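Local structure of uncharacterized protein (4QPV) at residues 57-60 / 66-69; 127-132 / 204-209; 188-193 / 211-216. The protein is of unknown function but belongs to the DUF1672 family and has a unique fold with a kinked-helix-beta-beta-beta repeat. All blocks are in the same frame, centred on the assembly; numbering follows the deposited sequence. Where two conformers were deposited one is given.

How the contacts relate
Contact 1 opens the series along the chain, joining the last part of helix 48-63 to the start of strand 67-75. Contacts 2 and 3 follow and interleave: 127-132, 188-193, 204-209 and 211-216 alternate between them. They share helix 199-212, their centres are about 9 Å apart, and Phe-191 of contact 3 packs on Phe-129, Met-206 and Ser-209 of contact 2. Contact 1 has its centre about 20 and 22 Å from theirs and touches neither, although its nearest atoms come within about 5 Å of contact 3. Helix 116-133, which packs on Phe-59 and supplies segment 127-132, is one element joining the antiparallel sheet region to the helical cluster.

Contact 1: 57-60 / 66-69; sequences QFFM and KVKA
Phe-59 meets Val-67 near the C-terminal end of helix 48-63, where the chain has just turned into the strand 67-75. Their CA atoms stand 6.8 Å apart, and both CA-CB bonds are directed at the opposing segment, so the contact is made close to the backbones. The valine fork is what touches: Phe-59 CB lies 3.6 Å from Val-67 CG2 and 3.7 Å from Val-67 CG1. Further out the two methyls part company: Val-67 CG2 lies 4.0 Å from Phe-59 CD1, and Val-67 CG1 is on the CD2 side of the same ring, as expected of a fork laid across the CB-CG bond. The fork runs roughly perpendicular to the phenylalanine side chain. Because chi1 of Phe-59 is -81°, its CG lies opposite the carbonyl carbon, and the ring carries on past the valine. There it enters a buried apolar layer formed by Val-83 of strand 78-87, Phe-92, Ala-94 and Ile-96 of strand 90-98, and Leu-121 and Val-125 of helix 116-133.

One residue on, Met-60 and Lys-66 bring their CA atoms to 5.8 Å. The selenomethionine side chain of Met-60 bends at chi2 and chi3, which places its CE 3.6 Å from Lys-66 N and close to Lys-66 CB as well; with two conformers deposited, this exposed touch is doubtful. The backbone here has firmer ties: Lys-66 N is hydrogen-bonded to Asp-87 OD2, and Glu-56 OE2 reaches from the helix to Ala-69 N.

Between the segments themselves the evidence is for apolar packing, buried at Phe-59 and Val-67 and exposed at the Met-60 end. It is a helix folded back on the first strand of an antiparallel three-stranded meander, 67-75, 78-87 and 90-98, helix residue and strand residue facing one core.

Contact 2: 127-132 / 204-209; sequences SGFEYR and DGMRNS
Met-206 overlaps the base and one edge of the Phe-129 side chain, with its terminal methyl carried on to Glu-130. The residue is a selenomethionine, and its SE lies 5.4 Å from the centroid of the Phe-129 ring, 77° off the ring normal, so the heavy atom sits beside the ring near its plane. At the atomic level SE is 4.1 Å from Phe-129 CD2 and 4.0 Å from Phe-129 CB, while CE comes to 3.8 Å from that same CB. Three successive bends of the same sense in Met-206, starting with chi1 of -76°, curl the chain back and bring SE and CE together against helix 116-133.

The methyl also rests on the carboxylate of Glu-130. Met-206 CE is 3.6 Å from Glu-130 CD and 3.7 Å from both OE1 and OE2, near-equal separations that put it above the flat group. Glu-130 is bent at chi2 (-63°), which turns its end toward this methyl. The buried charge is answered by a salt bridge from OE2 to Lys-210 NZ, so helix 199-212 provides both the apolar cover and the counter-ion.

With CA atoms of Phe-129 and Met-206 as much as 8.2 Å apart, the helices meet through long side chains. Around them, Phe-191 packs on the phenyl group, and Ile-90 of strand 90-98 touches it too. Arg-132 adds a polar tie between the same elements: it forms a salt bridge with Asp-199 and hydrogen bonds to the carbonyls of Ile-195 and Glu-197, at and just before the start of helix 199-212. All three touching residues are buried, and the core of this helix-helix packing is a Met-aromatic contact of the edge type.

Contact 3: 188-193 / 211-216; sequences KRYFQP and KQLKDK
The backbones approach most closely at Tyr-190 and Gln-212, with CA atoms 8.7 Å apart, near the C-terminal part of helix 199-212. That helix finishes in a Schellman motif: Lys-214 takes a positive phi of 55°, and one of the two bonds back into the last turn runs from its N to Lys-211 O.

Leu-213, just ahead of that turn, carries the contact. Its CG lies over one face of the Tyr-190 ring, 4.2 Å from the centroid and 17° off the normal, which meets the geometry of a CH-pi interaction. Arg-189 CG covers the opposite face, so the ring is sandwiched between aliphatic groups. Leu-213 CD2 stays with Tyr-190, 3.8 Å from its CE2, whereas CD1 touches both rings and comes to 3.6 Å from Phe-191 CE2. Beside the leucine, Gln-212 CB comes obliquely to 3.6 Å from Tyr-190 CE1, while the amide leads away.

Within 188-193, Lys-188 NZ donates to a lone pair of Gln-192 OE1, and also to Asn-62 O of helix 48-63. The two segments are therefore held to each other by non-directional apolar contact and a CH-pi interaction, with polar groups bonded within or outside the pair.

Contact 1: 57-60 / 66-69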
# COMPACT_ATOMS: atom_id res chain seq x y z
N GLN A 57 7.68 -0.57 17.42
CA GLN A 57 7.92 0.56 18.32
C GLN A 57 8.02 1.86 17.52
O GLN A 57 7.49 2.88 17.98
CB GLN A 57 9.22 0.35 19.13
CG GLN A 57 9.52 1.48 20.14
CD GLN A 57 10.88 1.33 20.77
OE1 GLN A 57 11.65 0.42 20.43
NE2 GLN A 57 11.19 2.17 21.75
N PHE A 58 8.74 1.84 16.37
CA PHE A 58 8.90 3.04 15.54
C PHE A 58 7.54 3.65 15.16
O PHE A 58 7.35 4.87 15.27
CB PHE A 58 9.70 2.72 14.26
CG PHE A 58 9.97 3.93 13.39
CD1 PHE A 58 9.05 4.33 12.43
CD2 PHE A 58 11.17 4.63 13.50
CE1 PHE A 58 9.30 5.46 11.63
CE2 PHE A 58 11.42 5.76 12.70
CZ PHE A 58 10.48 6.16 11.77
N PHE A 59 6.61 2.82 14.70
CA PHE A 59 5.29 3.29 14.27
C PHE A 59 4.46 3.78 15.43
O PHE A 59 3.68 4.73 15.26
CB PHE A 59 4.55 2.20 13.48
CG PHE A 59 5.02 2.15 12.05
CD1 PHE A 59 6.16 1.43 11.70
CD2 PHE A 59 4.37 2.88 11.05
CE1 PHE A 59 6.63 1.43 10.38
CE2 PHE A 59 4.86 2.91 9.74
CZ PHE A 59 5.99 2.18 9.41
N MSE A 60 4.64 3.20 16.64
CA MSE A 60 3.92 3.68 17.82
C MSE A 60 4.49 5.05 18.24
O MSE A 60 3.73 5.99 18.42
CB MSE A 60 3.95 2.66 18.98
CG MSE A 60 3.15 3.12 20.23
SE MSE A 60 1.24 3.53 19.87
CE MSE A 60 0.60 1.71 19.73
N LYS A 66 -0.71 1.27 16.36
CA LYS A 66 -0.33 -0.11 16.65
C LYS A 66 -0.22 -0.87 15.32
O LYS A 66 -1.20 -0.96 14.57
CB LYS A 66 -1.36 -0.77 17.59
CG LYS A 66 -0.88 -2.08 18.22
CD LYS A 66 -2.03 -2.93 18.79
CE LYS A 66 -2.60 -2.40 20.09
NZ LYS A 66 -3.82 -3.14 20.51
N VAL A 67 0.98 -1.36 15.00
CA VAL A 67 1.20 -2.10 13.74
C VAL A 67 1.77 -3.47 14.10
O VAL A 67 2.21 -3.68 15.24
CB VAL A 67 2.13 -1.33 12.71
CG1 VAL A 67 1.63 0.09 12.49
CG2 VAL A 67 3.60 -1.31 13.18
N LYS A 68 1.76 -4.37 13.13
CA LYS A 68 2.31 -5.72 13.26
C LYS A 68 3.32 -5.98 12.12
O LYS A 68 2.97 -5.83 10.95
CB LYS A 68 1.17 -6.77 13.24
CG LYS A 68 1.62 -8.20 13.50
CD LYS A 68 1.74 -8.51 14.99
CE LYS A 68 2.19 -9.92 15.26
NZ LYS A 68 2.68 -10.07 16.66
N ALA A 69 4.55 -6.41 12.46
CA ALA A 69 5.54 -6.75 11.43
C ALA A 69 5.05 -7.93 10.57
O ALA A 69 4.50 -8.89 11.10
CB ALA A 69 6.88 -7.11 12.08

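Contact 2: 127-132 / 204-209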
# COMPACT_ATOMS: atom_id res chain seq x y z
N SER A 127 -2.48 7.26 3.77
CA SER A 127 -3.31 6.46 2.86
C SER A 127 -4.31 5.64 3.71
O SER A 127 -5.46 5.45 3.31
CB SER A 127 -2.43 5.55 2.01
OG SER A 127 -3.19 4.57 1.31
N GLY A 128 -3.85 5.21 4.89
CA GLY A 128 -4.66 4.44 5.84
C GLY A 128 -5.79 5.30 6.42
O GLY A 128 -6.88 4.81 6.69
N PHE A 129 -5.52 6.61 6.60
CA PHE A 129 -6.52 7.57 7.09
C PHE A 129 -7.56 7.83 5.99
O PHE A 129 -8.75 7.92 6.28
CB PHE A 129 -5.84 8.89 7.50
CG PHE A 129 -5.14 8.91 8.84
CD1 PHE A 129 -4.03 8.11 9.08
CD2 PHE A 129 -5.56 9.77 9.84
CE1 PHE A 129 -3.36 8.16 10.32
CE2 PHE A 129 -4.91 9.82 11.08
CZ PHE A 129 -3.80 9.02 11.30
N GLU A 130 -7.09 7.90 4.73
CA GLU A 130 -7.94 8.07 3.56
C GLU A 130 -8.84 6.86 3.39
O GLU A 130 -10.03 7.03 3.09
CB GLU A 130 -7.13 8.34 2.28
CG GLU A 130 -6.47 9.71 2.23
CD GLU A 130 -7.36 10.95 2.23
OE1 GLU A 130 -8.60 10.82 2.19
OE2 GLU A 130 -6.79 12.07 2.21
N TYR A 131 -8.30 5.65 3.67
CA TYR A 131 -9.11 4.43 3.63
C TYR A 131 -10.25 4.54 4.63
O TYR A 131 -11.41 4.35 4.24
CB TYR A 131 -8.27 3.19 3.91
CG TYR A 131 -9.14 1.96 4.12
CD1 TYR A 131 -9.83 1.38 3.05
CD2 TYR A 131 -9.34 1.43 5.39
CE1 TYR A 131 -10.65 0.27 3.24
CE2 TYR A 131 -10.16 0.32 5.59
CZ TYR A 131 -10.80 -0.26 4.51
OH TYR A 131 -11.59 -1.37 4.71
N ARG A 132 -9.94 4.85 5.90
CA ARG A 132 -10.98 4.99 6.93
C ARG A 132 -12.02 6.04 6.53
O ARG A 132 -13.22 5.76 6.63
CB ARG A 132 -10.35 5.34 8.28
CG ARG A 132 -11.40 5.49 9.37
CD ARG A 132 -10.76 5.84 10.69
NE ARG A 132 -11.80 6.04 11.69
CZ ARG A 132 -11.58 6.44 12.94
NH1 ARG A 132 -10.34 6.69 13.35
NH2 ARG A 132 -12.59 6.62 13.78
N ASP A 204 -15.10 14.49 9.59
CA ASP A 204 -15.14 15.95 9.71
C ASP A 204 -13.71 16.50 9.87
O ASP A 204 -13.35 17.49 9.22
CB ASP A 204 -16.02 16.38 10.92
CG ASP A 204 -17.52 16.37 10.70
OD1 ASP A 204 -17.97 15.89 9.63
OD2 ASP A 204 -18.26 16.84 11.59
N GLY A 205 -12.92 15.83 10.70
CA GLY A 205 -11.52 16.18 10.96
C GLY A 205 -10.65 16.12 9.72
O GLY A 205 -9.82 17.02 9.50
N MSE A 206 -10.85 15.08 8.89
CA MSE A 206 -10.14 14.86 7.62
C MSE A 206 -10.47 15.99 6.63
O MSE A 206 -9.56 16.47 5.95
CB MSE A 206 -10.52 13.50 7.00
CG MSE A 206 -9.85 12.32 7.69
SE MSE A 206 -7.90 12.30 7.56
CE MSE A 206 -7.76 11.70 5.73
N ARG A 207 -11.76 16.40 6.56
CA ARG A 207 -12.22 17.51 5.72
C ARG A 207 -11.53 18.81 6.15
O ARG A 207 -10.97 19.50 5.30
CB ARG A 207 -13.75 17.68 5.78
CG ARG A 207 -14.50 16.72 4.86
CD ARG A 207 -16.00 16.84 5.02
NE ARG A 207 -16.65 15.54 4.86
CZ ARG A 207 -17.24 14.85 5.83
NH1 ARG A 207 -17.31 15.36 7.06
NH2 ARG A 207 -17.80 13.67 5.59
N ASN A 208 -11.53 19.11 7.47
CA ASN A 208 -10.90 20.30 8.04
C ASN A 208 -9.39 20.30 7.80
O ASN A 208 -8.84 21.35 7.46
CB ASN A 208 -11.22 20.42 9.55
CG ASN A 208 -10.59 21.63 10.21
OD1 ASN A 208 -10.89 22.79 9.88
ND2 ASN A 208 -9.69 21.39 11.16
N SER A 209 -8.72 19.13 7.92
CA SER A 209 -7.27 19.02 7.69
C SER A 209 -6.89 19.48 6.26
O SER A 209 -5.94 20.25 6.09
CB SER A 209 -6.77 17.59 7.93
OG SER A 209 -7.23 16.70 6.92

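Contact 3: 188-193 / 211-216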
# COMPACT_ATOMS: atom_id res chain seq x y z
N LYS A 188 1.60 15.14 13.30
CA LYS A 188 1.33 15.29 14.73
C LYS A 188 0.25 16.34 15.01
O LYS A 188 -0.64 16.10 15.81
CB LYS A 188 2.62 15.63 15.50
CG LYS A 188 3.65 14.51 15.53
CD LYS A 188 3.35 13.46 16.58
CE LYS A 188 4.44 12.42 16.70
NZ LYS A 188 3.93 11.16 17.30
N ARG A 189 0.30 17.47 14.30
CA ARG A 189 -0.63 18.57 14.49
C ARG A 189 -2.03 18.31 13.90
O ARG A 189 -3.03 18.63 14.54
CB ARG A 189 -0.04 19.85 13.88
CG ARG A 189 -0.91 21.10 14.04
CD ARG A 189 -0.27 22.30 13.39
NE ARG A 189 -1.17 23.46 13.41
CZ ARG A 189 -0.92 24.62 12.82
NH1 ARG A 189 0.21 24.79 12.14
NH2 ARG A 189 -1.79 25.61 12.89
N TYR A 190 -2.11 17.77 12.68
CA TYR A 190 -3.40 17.65 12.00
C TYR A 190 -4.02 16.25 11.97
O TYR A 190 -5.25 16.15 11.85
CB TYR A 190 -3.26 18.14 10.56
CG TYR A 190 -2.93 19.62 10.43
CD1 TYR A 190 -3.92 20.59 10.58
CD2 TYR A 190 -1.64 20.03 10.10
CE1 TYR A 190 -3.62 21.94 10.47
CE2 TYR A 190 -1.34 21.39 9.97
CZ TYR A 190 -2.33 22.34 10.15
OH TYR A 190 -2.03 23.68 10.01
N PHE A 191 -3.21 15.17 12.02
CA PHE A 191 -3.80 13.85 11.82
C PHE A 191 -3.77 12.90 13.03
O PHE A 191 -4.77 12.23 13.27
CB PHE A 191 -3.15 13.19 10.61
CG PHE A 191 -3.36 13.98 9.33
CD1 PHE A 191 -4.55 13.86 8.62
CD2 PHE A 191 -2.37 14.82 8.84
CE1 PHE A 191 -4.75 14.59 7.44
CE2 PHE A 191 -2.57 15.54 7.65
CZ PHE A 191 -3.76 15.43 6.96
N GLN A 192 -2.66 12.83 13.78
CA GLN A 192 -2.62 11.94 14.95
C GLN A 192 -3.81 12.19 15.92
O GLN A 192 -4.41 11.19 16.35
CB GLN A 192 -1.29 12.04 15.70
CG GLN A 192 -1.07 10.87 16.65
CD GLN A 192 0.34 10.73 17.15
OE1 GLN A 192 1.31 10.88 16.41
NE2 GLN A 192 0.48 10.35 18.42
N PRO A 193 -4.24 13.46 16.23
CA PRO A 193 -5.38 13.64 17.15
C PRO A 193 -6.70 13.05 16.65
O PRO A 193 -7.63 12.92 17.44
CB PRO A 193 -5.49 15.16 17.30
CG PRO A 193 -4.16 15.69 16.93
CD PRO A 193 -3.67 14.77 15.85
N LYS A 211 -8.59 21.54 4.31
CA LYS A 211 -8.84 22.98 4.20
C LYS A 211 -7.65 23.74 4.79
O LYS A 211 -7.11 24.62 4.13
CB LYS A 211 -10.16 23.36 4.89
CG LYS A 211 -10.77 24.65 4.35
CD LYS A 211 -12.15 24.90 4.93
CE LYS A 211 -12.77 26.17 4.38
NZ LYS A 211 -14.14 26.40 4.93
N GLN A 212 -7.19 23.34 5.98
CA GLN A 212 -6.07 23.98 6.69
C GLN A 212 -4.72 23.82 5.95
O GLN A 212 -3.93 24.77 5.91
CB GLN A 212 -5.96 23.44 8.13
CG GLN A 212 -7.18 23.71 9.04
CD GLN A 212 -7.79 25.10 8.92
OE1 GLN A 212 -7.13 26.12 9.14
NE2 GLN A 212 -9.07 25.15 8.58
N LEU A 213 -4.50 22.65 5.33
CA LEU A 213 -3.28 22.31 4.59
C LEU A 213 -3.38 22.66 3.10
O LEU A 213 -2.44 22.42 2.34
CB LEU A 213 -2.92 20.82 4.76
CG LEU A 213 -2.35 20.43 6.13
CD1 LEU A 213 -2.55 18.95 6.40
CD2 LEU A 213 -0.89 20.83 6.26
N LYS A 214 -4.54 23.22 2.69
CA LYS A 214 -4.85 23.70 1.35
C LYS A 214 -4.63 22.60 0.28
O LYS A 214 -3.91 22.80 -0.70
CB LYS A 214 -4.06 24.99 1.03
CG LYS A 214 -4.63 26.23 1.75
CD LYS A 214 -3.57 27.01 2.49
CE LYS A 214 -4.13 28.11 3.36
NZ LYS A 214 -4.72 29.23 2.57
N ASP A 215 -5.27 21.45 0.50
CA ASP A 215 -5.26 20.32 -0.43
C ASP A 215 -6.63 20.23 -1.11
O ASP A 215 -7.62 19.88 -0.46
CB ASP A 215 -4.87 19.00 0.27
CG ASP A 215 -4.96 17.78 -0.62
OD1 ASP A 215 -4.73 17.91 -1.85
OD2 ASP A 215 -5.29 16.68 -0.09
N LYS A 216 -6.69 20.54 -2.41
CA LYS A 216 -7.93 20.53 -3.19
C LYS A 216 -8.06 19.25 -4.04
O LYS A 216 -9.07 19.07 -4.71
CB LYS A 216 -8.01 21.77 -4.10
CG LYS A 216 -8.20 23.08 -3.33
CD LYS A 216 -8.32 24.28 -4.26
CE LYS A 216 -8.55 25.57 -3.51
NZ LYS A 216 -7.34 26.03 -2.78